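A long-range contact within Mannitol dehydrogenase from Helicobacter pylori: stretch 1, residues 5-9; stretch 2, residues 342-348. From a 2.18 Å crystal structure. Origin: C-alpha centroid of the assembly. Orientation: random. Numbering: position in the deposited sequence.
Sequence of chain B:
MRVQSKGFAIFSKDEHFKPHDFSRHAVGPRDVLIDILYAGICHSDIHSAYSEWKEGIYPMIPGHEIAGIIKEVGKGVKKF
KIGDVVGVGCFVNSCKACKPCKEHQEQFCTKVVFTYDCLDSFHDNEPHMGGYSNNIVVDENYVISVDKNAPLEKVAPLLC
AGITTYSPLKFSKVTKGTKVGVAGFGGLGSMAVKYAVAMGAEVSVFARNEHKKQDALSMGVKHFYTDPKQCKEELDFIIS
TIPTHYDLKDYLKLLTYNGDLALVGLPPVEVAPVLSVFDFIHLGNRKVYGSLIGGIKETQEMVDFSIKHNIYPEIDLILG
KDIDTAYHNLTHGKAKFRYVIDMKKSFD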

# COMPACT_ATOMS: atom_id res chain seq x y z
N SER B 5 -15.51 -12.46 39.26
CA SER B 5 -14.74 -13.22 38.30
C SER B 5 -13.38 -13.57 38.81
O SER B 5 -12.92 -12.99 39.78
CB SER B 5 -14.57 -12.44 36.99
OG SER B 5 -15.79 -11.97 36.49
N LYS B 6 -12.71 -14.48 38.08
CA LYS B 6 -11.29 -14.69 38.31
C LYS B 6 -10.53 -15.01 37.05
O LYS B 6 -11.09 -15.47 36.07
CB LYS B 6 -11.04 -15.72 39.41
CG LYS B 6 -11.97 -16.90 39.38
CD LYS B 6 -11.74 -17.74 40.62
CE LYS B 6 -12.67 -18.93 40.68
NZ LYS B 6 -11.86 -20.06 41.23
N GLY B 7 -9.23 -14.78 37.10
CA GLY B 7 -8.41 -14.96 35.93
C GLY B 7 -6.93 -14.82 36.21
O GLY B 7 -6.49 -14.88 37.35
N PHE B 8 -6.19 -14.65 35.13
CA PHE B 8 -4.76 -14.59 35.16
C PHE B 8 -4.35 -13.23 34.64
O PHE B 8 -4.54 -12.96 33.44
CB PHE B 8 -4.16 -15.76 34.33
CG PHE B 8 -4.48 -17.09 34.94
CD1 PHE B 8 -5.61 -17.80 34.53
CD2 PHE B 8 -3.74 -17.56 36.02
CE1 PHE B 8 -5.97 -19.03 35.14
CE2 PHE B 8 -4.09 -18.78 36.67
CZ PHE B 8 -5.21 -19.51 36.20
N ALA B 9 -3.87 -12.39 35.58
CA ALA B 9 -3.49 -11.01 35.34
C ALA B 9 -1.98 -10.78 35.39
O ALA B 9 -1.25 -11.43 36.16
CB ALA B 9 -4.20 -10.01 36.38
N ASP B 342 -7.16 -24.47 29.00
CA ASP B 342 -8.35 -25.18 29.39
C ASP B 342 -8.80 -24.55 30.72
O ASP B 342 -8.22 -24.79 31.79
CB ASP B 342 -8.05 -26.69 29.42
CG ASP B 342 -9.13 -27.50 30.09
OD1 ASP B 342 -10.01 -26.94 30.76
OD2 ASP B 342 -9.05 -28.72 29.95
N MET B 343 -9.76 -23.64 30.60
CA MET B 343 -10.12 -22.78 31.69
C MET B 343 -10.82 -23.49 32.85
O MET B 343 -10.52 -23.20 34.03
CB MET B 343 -10.95 -21.57 31.23
CG MET B 343 -10.90 -20.44 32.22
SD MET B 343 -9.24 -19.69 32.27
CE MET B 343 -8.78 -19.75 30.57
N LYS B 344 -11.71 -24.42 32.53
CA LYS B 344 -12.28 -25.25 33.58
C LYS B 344 -11.22 -25.92 34.45
O LYS B 344 -11.33 -25.91 35.68
CB LYS B 344 -13.16 -26.36 33.00
CG LYS B 344 -14.56 -25.96 32.65
CD LYS B 344 -15.37 -25.55 33.89
CE LYS B 344 -15.69 -24.04 33.84
NZ LYS B 344 -17.03 -23.87 34.42
N LYS B 345 -10.22 -26.54 33.83
CA LYS B 345 -9.23 -27.27 34.66
C LYS B 345 -8.32 -26.30 35.41
O LYS B 345 -7.81 -26.63 36.47
CB LYS B 345 -8.35 -28.19 33.85
CG LYS B 345 -9.01 -29.32 33.15
CD LYS B 345 -7.90 -30.41 32.87
CE LYS B 345 -8.23 -31.34 31.67
NZ LYS B 345 -9.28 -32.38 31.96
N SER B 346 -8.11 -25.12 34.86
CA SER B 346 -7.30 -24.14 35.51
C SER B 346 -7.95 -23.69 36.77
O SER B 346 -7.26 -23.38 37.72
CB SER B 346 -7.03 -22.92 34.60
OG SER B 346 -6.31 -23.31 33.45
N PHE B 347 -9.29 -23.71 36.82
CA PHE B 347 -9.97 -23.27 38.04
C PHE B 347 -10.59 -24.29 38.92
O PHE B 347 -11.52 -23.97 39.61
CB PHE B 347 -10.96 -22.12 37.78
CG PHE B 347 -10.29 -20.83 37.47
CD1 PHE B 347 -9.48 -20.20 38.44
CD2 PHE B 347 -10.41 -20.27 36.21
CE1 PHE B 347 -8.79 -18.99 38.13
CE2 PHE B 347 -9.76 -19.08 35.89
CZ PHE B 347 -8.93 -18.42 36.86
N ASP B 348 -10.08 -25.52 38.93
CA ASP B 348 -10.46 -26.53 39.95
C ASP B 348 -10.27 -26.17 41.43
O ASP B 348 -9.27 -25.63 41.88
CB ASP B 348 -9.71 -27.84 39.69
CG ASP B 348 -10.18 -28.51 38.46
OD1 ASP B 348 -11.31 -28.22 38.04
OD2 ASP B 348 -9.43 -29.31 37.89
OXT ASP B 348 -11.13 -26.44 42.28

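No hydrogen bond joins these two stretches, although one is a β-strand with polar backbone groups and the other runs to the C-terminus of the chain; the contact rests on packing, and most of it on one ring. Phe347, the next-to-last residue, points its CA-to-CB bond toward the strand and meets three consecutive residues, Lys6, Gly7 and Phe8.

Each meets the ring differently. Lys6 lays its aliphatic portion over one face: Lys6 CG lies 4.2 Å from the centroid of the Phe347 ring and only 19° off its normal, a CH-π contact. A long methylene chain suits this place, since it can cover an aromatic face while its amine remains near the ring's border, with Lys6 NZ 3.7 Å from Phe347 CD1. Gly7 meets the edge of the ring through its backbone, with Gly7 CA 3.6 Å from Phe347 CZ; a CB here would point away from the other stretch. Phe8 adds a second aromatic ring. Its plane lies within 22° of that of Phe347, but the rings are slid apart, with centroids 5.2 Å from each other, so they barely overlap and approach most closely where Phe8 CE1 lies 3.5 Å from Phe347 CZ.

The same Phe8 CE1 reaches the helix before Phe347, lying 4.1 Å from CB of Ser346 and 4.4 Å from SD of Met343, the sulfur sitting near the plane of the Phe8 ring, at its edge. Methionine offers a flexible apolar surface here. Ser346 presents its CB to the ring while Ser346 OG donates to Asp342 O at 2.9 Å, satisfying the hydroxyl.

The helix is short but anchored: Asp342 caps its start, Asp342 OD1 accepting from Lys345 N at 3.1 Å. Phe347 N still bonds to Met343 O at 3.1 Å, tying Phe347 to the helix just as its backbone leaves helical geometry.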